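Local coordinates for lactaldehyde dehydrogenase (PDB 2IMP), which catalyses the irreversible NAD+-dependent oxidation of L-lactaldehyde to L-lactate and also oxidises glycolaldehyde to glycolate, at residues A[296-301]-A[391-396]; A[73-78]-A[193-198]. One frame throughout, in Å; residues are numbered along the deposited sequence.

How the contacts relate
Contacts 1 and 2 lie on opposite sides of the chain's centre, their own centres 52 Å apart and their nearest atoms about 37 Å apart, and they share no helix or strand. Both are partly buried and lie away from the lactate and NADH sites. Neither has a direct hydrogen bond across it. Contact 1 sets the first turn of a helix against a strand: the ring of Tyr298 rests on small aliphatic groups while a water bridges its hydroxyl to the strand. Contact 2 joins a helix to the end of another and the loop after it through isoleucine, leucine and lysine carbons. Polar groups there bond outside the two segments, and Arg73 reaches Glu117 of a neighbouring subunit, whereas no other chain touches contact 1.

Contact 1: residues A[296-301]-A[391-396]; sequences GIYDQF and VVAFDT
The CA atoms of Tyr298 and Ala393 are 7.0 Å apart where the first turn of helix 298-310, closed by the bond from Phe301 N to Ile297 O, comes nearest the end of strand 388-394. That spacing is spanned by one large side chain. Tyr298 has its CG anti to the backbone N (chi1 -171°), which carries the ring away from its own helix and onto the strand. One side of the ring does the touching: CD1 of Tyr298 is 3.6 Å from CB of Ala393, and CE1 is equally near that methyl. Further along, CE1 of Tyr298 meets CG1 of Val391 at 4.1 Å, a looser contact in which the two side chains cross obliquely. Both methyl carbons approach the ring at a slant. Val391 and Ala393, two apart in the strand, therefore form a shared apolar seat for the ring.

Strand 388-394 runs parallel to both 290-294 and 368-371, bonding through Val392 and Phe394 to the former and through Val391 to Leu370 of the latter. Helix 298-310 follows strand 290-294 in the chain and lies against its parallel neighbour 388-394, the helix-on-sheet layering of the alpha/beta catalytic domain of aldehyde dehydrogenases. Phe301, one turn beyond Tyr298, touches Val291 and Val293 on the same sheet, and Tyr298 itself also reaches Leu371.

The polar end of the ring has a separate link to the strand backbone. A water bridges the two, 2.5 Å from OH of Tyr298 and donating to the carbonyl O of Val391 at 2.9 Å.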
ATOM      1  N   GLY A 296      32.440 -25.805 -16.795  1.00 39.60           N
ATOM      2  CA  GLY A 296      33.476 -25.524 -15.818  1.00 39.86           C
ATOM      3  C   GLY A 296      33.451 -26.337 -14.538  1.00 39.74           C
ATOM      4  O   GLY A 296      34.503 -26.742 -14.046  1.00 40.06           O
ATOM      5  N   ILE A 297      32.262 -26.579 -13.993  1.00 39.20           N
ATOM      6  CA  ILE A 297      32.139 -27.328 -12.748  1.00 38.04           C
ATOM      7  C   ILE A 297      31.338 -28.647 -12.868  1.00 36.83           C
ATOM      8  O   ILE A 297      31.171 -29.375 -11.892  1.00 36.34           O
ATOM      9  CB  ILE A 297      31.496 -26.438 -11.647  1.00 39.51           C
ATOM     10  CG1 ILE A 297      31.565 -27.138 -10.288  1.00 39.04           C
ATOM     11  CG2 ILE A 297      30.045 -26.122 -12.010  1.00 38.83           C
ATOM     12  CD1 ILE A 297      30.998 -26.313  -9.152  1.00 41.29           C
ATOM     13  N   TYR A 298      30.866 -28.934 -14.076  1.00 36.81           N
ATOM     14  CA  TYR A 298      30.083 -30.138 -14.338  1.00 36.56           C
ATOM     15  C   TYR A 298      30.580 -31.412 -13.616  1.00 38.25           C
ATOM     16  O   TYR A 298      29.910 -31.926 -12.720  1.00 38.17           O
ATOM     17  CB  TYR A 298      30.034 -30.409 -15.842  1.00 35.55           C
ATOM     18  CG  TYR A 298      29.062 -31.502 -16.232  1.00 34.87           C
ATOM     19  CD1 TYR A 298      27.713 -31.220 -16.455  1.00 35.54           C
ATOM     20  CD2 TYR A 298      29.485 -32.821 -16.359  1.00 35.29           C
ATOM     21  CE1 TYR A 298      26.811 -32.229 -16.797  1.00 34.73           C
ATOM     22  CE2 TYR A 298      28.593 -33.836 -16.698  1.00 34.95           C
ATOM     23  CZ  TYR A 298      27.261 -33.535 -16.915  1.00 34.52           C
ATOM     24  OH  TYR A 298      26.387 -34.542 -17.250  1.00 35.45           O
ATOM     25  N   ASP A 299      31.750 -31.904 -14.023  1.00 40.03           N
ATOM     26  CA  ASP A 299      32.325 -33.106 -13.430  1.00 39.68           C
ATOM     27  C   ASP A 299      32.307 -33.144 -11.893  1.00 37.92           C
ATOM     28  O   ASP A 299      31.862 -34.121 -11.297  1.00 36.79           O
ATOM     29  CB  ASP A 299      33.752 -33.302 -13.935  1.00 42.77           C
ATOM     30  CG  ASP A 299      33.796 -33.686 -15.395  1.00 44.92           C
ATOM     31  OD1 ASP A 299      33.128 -34.676 -15.771  1.00 46.62           O
ATOM     32  OD2 ASP A 299      34.499 -33.001 -16.166  1.00 47.03           O
ATOM     33  N   GLN A 300      32.805 -32.089 -11.261  1.00 38.23           N
ATOM     34  CA  GLN A 300      32.786 -32.032  -9.811  1.00 39.19           C
ATOM     35  C   GLN A 300      31.352 -32.148  -9.244  1.00 38.90           C
ATOM     36  O   GLN A 300      31.080 -32.974  -8.372  1.00 38.22           O
ATOM     37  CB  GLN A 300      33.397 -30.719  -9.321  1.00 40.80           C
ATOM     38  CG  GLN A 300      34.909 -30.679  -9.280  1.00 43.40           C
ATOM     39  CD  GLN A 300      35.423 -29.330  -8.814  1.00 45.68           C
ATOM     40  OE1 GLN A 300      35.309 -28.332  -9.526  1.00 46.95           O
ATOM     41  NE2 GLN A 300      35.976 -29.289  -7.606  1.00 46.29           N
ATOM     42  N   PHE A 301      30.453 -31.315  -9.766  1.00 37.91           N
ATOM     43  CA  PHE A 301      29.065 -31.310  -9.324  1.00 36.49           C
ATOM     44  C   PHE A 301      28.347 -32.667  -9.469  1.00 35.95           C
ATOM     45  O   PHE A 301      27.758 -33.166  -8.512  1.00 36.23           O
ATOM     46  CB  PHE A 301      28.264 -30.242 -10.079  1.00 36.07           C
ATOM     47  CG  PHE A 301      26.831 -30.143  -9.629  1.00 34.82           C
ATOM     48  CD1 PHE A 301      26.504 -29.487  -8.448  1.00 34.34           C
ATOM     49  CD2 PHE A 301      25.817 -30.748 -10.359  1.00 33.34           C
ATOM     50  CE1 PHE A 301      25.189 -29.449  -7.994  1.00 34.37           C
ATOM     51  CE2 PHE A 301      24.500 -30.716  -9.913  1.00 34.86           C
ATOM     52  CZ  PHE A 301      24.187 -30.063  -8.730  1.00 33.86           C
ATOM     53  N   VAL A 391      19.968 -34.267 -15.570  1.00 30.25           N
ATOM     54  CA  VAL A 391      21.008 -33.249 -15.592  1.00 29.50           C
ATOM     55  C   VAL A 391      21.427 -32.811 -17.005  1.00 29.51           C
ATOM     56  O   VAL A 391      21.696 -33.639 -17.875  1.00 30.99           O
ATOM     57  CB  VAL A 391      22.273 -33.709 -14.831  1.00 28.90           C
ATOM     58  CG1 VAL A 391      23.293 -32.580 -14.805  1.00 27.09           C
ATOM     59  CG2 VAL A 391      21.908 -34.130 -13.414  1.00 26.69           C
ATOM     60  N   VAL A 392      21.467 -31.503 -17.209  1.00 28.65           N
ATOM     61  CA  VAL A 392      21.838 -30.940 -18.492  1.00 28.38           C
ATOM     62  C   VAL A 392      22.967 -29.909 -18.388  1.00 29.17           C
ATOM     63  O   VAL A 392      22.883 -28.955 -17.606  1.00 29.79           O
ATOM     64  CB  VAL A 392      20.612 -30.277 -19.173  1.00 28.66           C
ATOM     65  CG1 VAL A 392      21.024 -29.609 -20.479  1.00 27.99           C
ATOM     66  CG2 VAL A 392      19.543 -31.321 -19.427  1.00 28.46           C
ATOM     67  N   ALA A 393      24.020 -30.116 -19.166  1.00 27.77           N
ATOM     68  CA  ALA A 393      25.141 -29.198 -19.151  1.00 27.82           C
ATOM     69  C   ALA A 393      24.922 -27.983 -20.057  1.00 27.66           C
ATOM     70  O   ALA A 393      24.151 -28.051 -21.007  1.00 28.47           O
ATOM     71  CB  ALA A 393      26.418 -29.930 -19.554  1.00 28.66           C
ATOM     72  N   PHE A 394      25.587 -26.879 -19.740  1.00 27.15           N
ATOM     73  CA  PHE A 394      25.476 -25.668 -20.536  1.00 29.72           C
ATOM     74  C   PHE A 394      26.758 -24.822 -20.516  1.00 31.25           C
ATOM     75  O   PHE A 394      27.606 -24.999 -19.642  1.00 33.05           O
ATOM     76  CB  PHE A 394      24.280 -24.824 -20.062  1.00 27.92           C
ATOM     77  CG  PHE A 394      24.474 -24.175 -18.712  1.00 25.08           C
ATOM     78  CD1 PHE A 394      25.112 -22.945 -18.602  1.00 24.22           C
ATOM     79  CD2 PHE A 394      24.021 -24.800 -17.554  1.00 23.98           C
ATOM     80  CE1 PHE A 394      25.293 -22.343 -17.359  1.00 24.37           C
ATOM     81  CE2 PHE A 394      24.199 -24.207 -16.306  1.00 24.20           C
ATOM     82  CZ  PHE A 394      24.837 -22.979 -16.207  1.00 22.90           C
ATOM     83  N   ASP A 395      26.891 -23.916 -21.478  1.00 33.26           N
ATOM     84  CA  ASP A 395      28.068 -23.066 -21.556  1.00 34.45           C
ATOM     85  C   ASP A 395      27.900 -21.665 -20.927  1.00 35.06           C
ATOM     86  O   ASP A 395      28.699 -21.259 -20.084  1.00 35.74           O
ATOM     87  CB  ASP A 395      28.506 -22.919 -23.019  1.00 36.77           C
ATOM     88  CG  ASP A 395      28.942 -24.244 -23.635  1.00 40.41           C
ATOM     89  OD1 ASP A 395      29.951 -24.819 -23.169  1.00 42.30           O
ATOM     90  OD2 ASP A 395      28.276 -24.713 -24.583  1.00 43.00           O
ATOM     91  N   THR A 396      26.861 -20.944 -21.335  1.00 33.03           N
ATOM     92  CA  THR A 396      26.643 -19.608 -20.799  1.00 34.05           C
ATOM     93  C   THR A 396      25.327 -19.406 -20.009  1.00 33.22           C
ATOM     94  O   THR A 396      24.364 -20.160 -20.167  1.00 32.17           O
ATOM     95  CB  THR A 396      26.694 -18.550 -21.917  1.00 34.86           C
ATOM     96  OG1 THR A 396      25.603 -18.756 -22.821  1.00 34.73           O
ATOM     97  CG2 THR A 396      28.004 -18.652 -22.682  1.00 34.32           C
TER
HETATM   98  O   HOH W   1      24.434 -33.907 -18.641  1.00 36.63           O

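Contact 2: residues A[73-78]-A[193-198]; sequences RKISAG and DEIGLP. With SO4 (sulfate ion), chain C.
Across segments 73-78 and 193-198 the CA atoms of Lys74 and Ile195 come nearest, 6.7 Å apart. Apolar contact dominates. Placing CG1 of Ile195 between its backbone N and carbonyl carbon (chi1 65°) turns CD1 toward helix 65-81, where it lies 3.7 Å from CB of Lys74 and only 3.2 Å from CG1 of Ile75. The latter distance is tighter than usual for two carbons, and the isoleucine side chains cross at about a right angle. Beyond them, CD1 of Ile75 faces CD2 of Leu197 at a loose 4.5 Å. Trp71, on helix 65-81, touches both Ile195 and Leu197.

A Schellman motif ends helix 183-195: Gly196 has a phi of 80°, and two bonds run back into the last turn, one from Gly196 N to Asp193 O at 3.2 Å.

The charged ends lead away from the aliphatic contact. Lys74 makes a cation-pi contact with Trp71. Arg73 NH1 bonds weakly, at 3.4 Å, to a sulfate whose O2 lies at the guanidinium edge, near its plane. Cohesion between the segments thus rests on aliphatic packing, while Arg73 salt-bridges to Glu117 of a neighbouring subunit and Glu194 to Arg82 within the chain.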
ATOM      1  N   ARG A  73      -7.759 -19.247  15.553  1.00 11.29           N
ATOM      2  CA  ARG A  73      -6.764 -19.573  16.574  1.00 11.70           C
ATOM      3  C   ARG A  73      -7.149 -20.809  17.409  1.00 11.77           C
ATOM      4  O   ARG A  73      -6.285 -21.563  17.849  1.00 12.60           O
ATOM      5  CB  ARG A  73      -6.533 -18.373  17.494  1.00 13.32           C
ATOM      6  CG  ARG A  73      -5.580 -17.363  16.892  1.00 19.06           C
ATOM      7  CD  ARG A  73      -5.660 -16.005  17.554  1.00 23.39           C
ATOM      8  NE  ARG A  73      -4.775 -15.074  16.859  1.00 29.59           N
ATOM      9  CZ  ARG A  73      -4.945 -13.756  16.814  1.00 31.53           C
ATOM     10  NH1 ARG A  73      -5.977 -13.188  17.431  1.00 30.47           N
ATOM     11  NH2 ARG A  73      -4.079 -13.006  16.138  1.00 29.34           N
ATOM     12  N   LYS A  74      -8.447 -20.994  17.625  1.00 11.76           N
ATOM     13  CA  LYS A  74      -8.911 -22.163  18.351  1.00 12.83           C
ATOM     14  C   LYS A  74      -8.625 -23.433  17.550  1.00 13.75           C
ATOM     15  O   LYS A  74      -8.291 -24.475  18.113  1.00 14.23           O
ATOM     16  CB  LYS A  74     -10.411 -22.064  18.634  1.00 13.19           C
ATOM     17  CG  LYS A  74     -10.755 -20.990  19.646  1.00 17.24           C
ATOM     18  CD  LYS A  74     -12.246 -20.874  19.858  1.00 20.62           C
ATOM     19  CE  LYS A  74     -12.556 -19.786  20.872  1.00 23.67           C
ATOM     20  NZ  LYS A  74     -14.030 -19.595  21.019  1.00 31.00           N
ATOM     21  N   ILE A  75      -8.755 -23.326  16.228  1.00 13.46           N
ATOM     22  CA  ILE A  75      -8.478 -24.462  15.369  1.00 13.38           C
ATOM     23  C   ILE A  75      -6.979 -24.835  15.360  1.00 12.64           C
ATOM     24  O   ILE A  75      -6.624 -26.003  15.486  1.00 13.35           O
ATOM     25  CB  ILE A  75      -8.953 -24.203  13.918  1.00 13.17           C
ATOM     26  CG1 ILE A  75     -10.478 -24.097  13.892  1.00 11.28           C
ATOM     27  CG2 ILE A  75      -8.479 -25.335  13.004  1.00 12.23           C
ATOM     28  CD1 ILE A  75     -11.054 -23.666  12.560  1.00  9.15           C
ATOM     29  N   SER A  76      -6.113 -23.836  15.216  1.00 12.33           N
ATOM     30  CA  SER A  76      -4.686 -24.111  15.233  1.00 13.19           C
ATOM     31  C   SER A  76      -4.264 -24.742  16.567  1.00 13.49           C
ATOM     32  O   SER A  76      -3.459 -25.669  16.597  1.00 15.71           O
ATOM     33  CB  SER A  76      -3.876 -22.831  14.993  1.00 13.45           C
ATOM     34  OG  SER A  76      -4.027 -21.923  16.067  1.00 21.05           O
ATOM     35  N   ALA A  77      -4.817 -24.223  17.661  1.00 13.47           N
ATOM     36  CA  ALA A  77      -4.521 -24.770  18.975  1.00 15.51           C
ATOM     37  C   ALA A  77      -4.985 -26.240  19.087  1.00 15.13           C
ATOM     38  O   ALA A  77      -4.336 -27.059  19.732  1.00 16.02           O
ATOM     39  CB  ALA A  77      -5.189 -23.927  20.058  1.00 15.58           C
ATOM     40  N   GLY A  78      -6.103 -26.549  18.436  1.00 14.91           N
ATOM     41  CA  GLY A  78      -6.613 -27.909  18.450  1.00 14.30           C
ATOM     42  C   GLY A  78      -5.668 -28.811  17.670  1.00 16.05           C
ATOM     43  O   GLY A  78      -5.430 -29.962  18.048  1.00 15.03           O
ATOM     44  N   ASP A 193     -15.265 -29.303  14.610  1.00 15.84           N
ATOM     45  CA  ASP A 193     -16.483 -29.678  15.310  1.00 17.46           C
ATOM     46  C   ASP A 193     -16.347 -29.536  16.840  1.00 17.02           C
ATOM     47  O   ASP A 193     -17.229 -29.002  17.506  1.00 18.76           O
ATOM     48  CB  ASP A 193     -16.854 -31.118  14.972  1.00 17.22           C
ATOM     49  CG  ASP A 193     -18.238 -31.484  15.452  1.00 19.60           C
ATOM     50  OD1 ASP A 193     -18.383 -32.565  16.050  1.00 22.08           O
ATOM     51  OD2 ASP A 193     -19.180 -30.693  15.226  1.00 18.13           O
ATOM     52  N   GLU A 194     -15.223 -30.004  17.369  1.00 17.87           N
ATOM     53  CA  GLU A 194     -14.965 -29.928  18.800  1.00 20.64           C
ATOM     54  C   GLU A 194     -14.896 -28.506  19.380  1.00 19.57           C
ATOM     55  O   GLU A 194     -15.393 -28.268  20.477  1.00 18.69           O
ATOM     56  CB  GLU A 194     -13.676 -30.666  19.141  1.00 22.93           C
ATOM     57  CG  GLU A 194     -13.878 -32.136  19.400  1.00 32.12           C
ATOM     58  CD  GLU A 194     -12.572 -32.901  19.418  1.00 37.02           C
ATOM     59  OE1 GLU A 194     -11.583 -32.380  19.986  1.00 38.11           O
ATOM     60  OE2 GLU A 194     -12.543 -34.026  18.868  1.00 38.84           O
ATOM     61  N   ILE A 195     -14.280 -27.577  18.652  1.00 18.29           N
ATOM     62  CA  ILE A 195     -14.184 -26.208  19.147  1.00 18.71           C
ATOM     63  C   ILE A 195     -15.463 -25.393  18.935  1.00 17.98           C
ATOM     64  O   ILE A 195     -15.572 -24.266  19.397  1.00 20.20           O
ATOM     65  CB  ILE A 195     -13.012 -25.440  18.508  1.00 20.85           C
ATOM     66  CG1 ILE A 195     -13.255 -25.271  17.004  1.00 19.96           C
ATOM     67  CG2 ILE A 195     -11.709 -26.182  18.775  1.00 20.50           C
ATOM     68  CD1 ILE A 195     -12.485 -24.136  16.402  1.00 21.51           C
ATOM     69  N   GLY A 196     -16.412 -25.978  18.212  1.00 16.83           N
ATOM     70  CA  GLY A 196     -17.683 -25.319  17.984  1.00 16.63           C
ATOM     71  C   GLY A 196     -17.811 -24.254  16.913  1.00 16.95           C
ATOM     72  O   GLY A 196     -18.702 -23.404  17.014  1.00 16.14           O
ATOM     73  N   LEU A 197     -16.948 -24.268  15.899  1.00 15.13           N
ATOM     74  CA  LEU A 197     -17.064 -23.277  14.832  1.00 12.98           C
ATOM     75  C   LEU A 197     -18.526 -23.167  14.323  1.00 13.34           C
ATOM     76  O   LEU A 197     -19.174 -24.186  14.079  1.00 12.66           O
ATOM     77  CB  LEU A 197     -16.161 -23.652  13.653  1.00 12.52           C
ATOM     78  CG  LEU A 197     -16.021 -22.600  12.543  1.00 13.00           C
ATOM     79  CD1 LEU A 197     -15.195 -21.428  13.069  1.00  9.17           C
ATOM     80  CD2 LEU A 197     -15.343 -23.207  11.308  1.00 11.78           C
ATOM     81  N   PRO A 198     -19.050 -21.940  14.174  1.00 13.41           N
ATOM     82  CA  PRO A 198     -20.431 -21.793  13.697  1.00 14.17           C
ATOM     83  C   PRO A 198     -20.732 -22.730  12.503  1.00 14.68           C
ATOM     84  O   PRO A 198     -19.957 -22.807  11.544  1.00 12.92           O
ATOM     85  CB  PRO A 198     -20.509 -20.319  13.311  1.00 13.69           C
ATOM     86  CG  PRO A 198     -19.595 -19.677  14.315  1.00 14.89           C
ATOM     87  CD  PRO A 198     -18.404 -20.627  14.334  1.00 12.42           C
TER
HETATM   88  S   SO4 C 510      -8.133 -14.783  20.766  1.00 71.46           S
HETATM   89  O1  SO4 C 510      -7.352 -15.929  20.260  1.00 71.34           O
HETATM   90  O2  SO4 C 510      -8.493 -13.897  19.642  1.00 72.01           O
HETATM   91  O3  SO4 C 510      -9.363 -15.272  21.418  1.00 72.18           O
HETATM   92  O4  SO4 C 510      -7.323 -14.033  21.745  1.00 72.08           O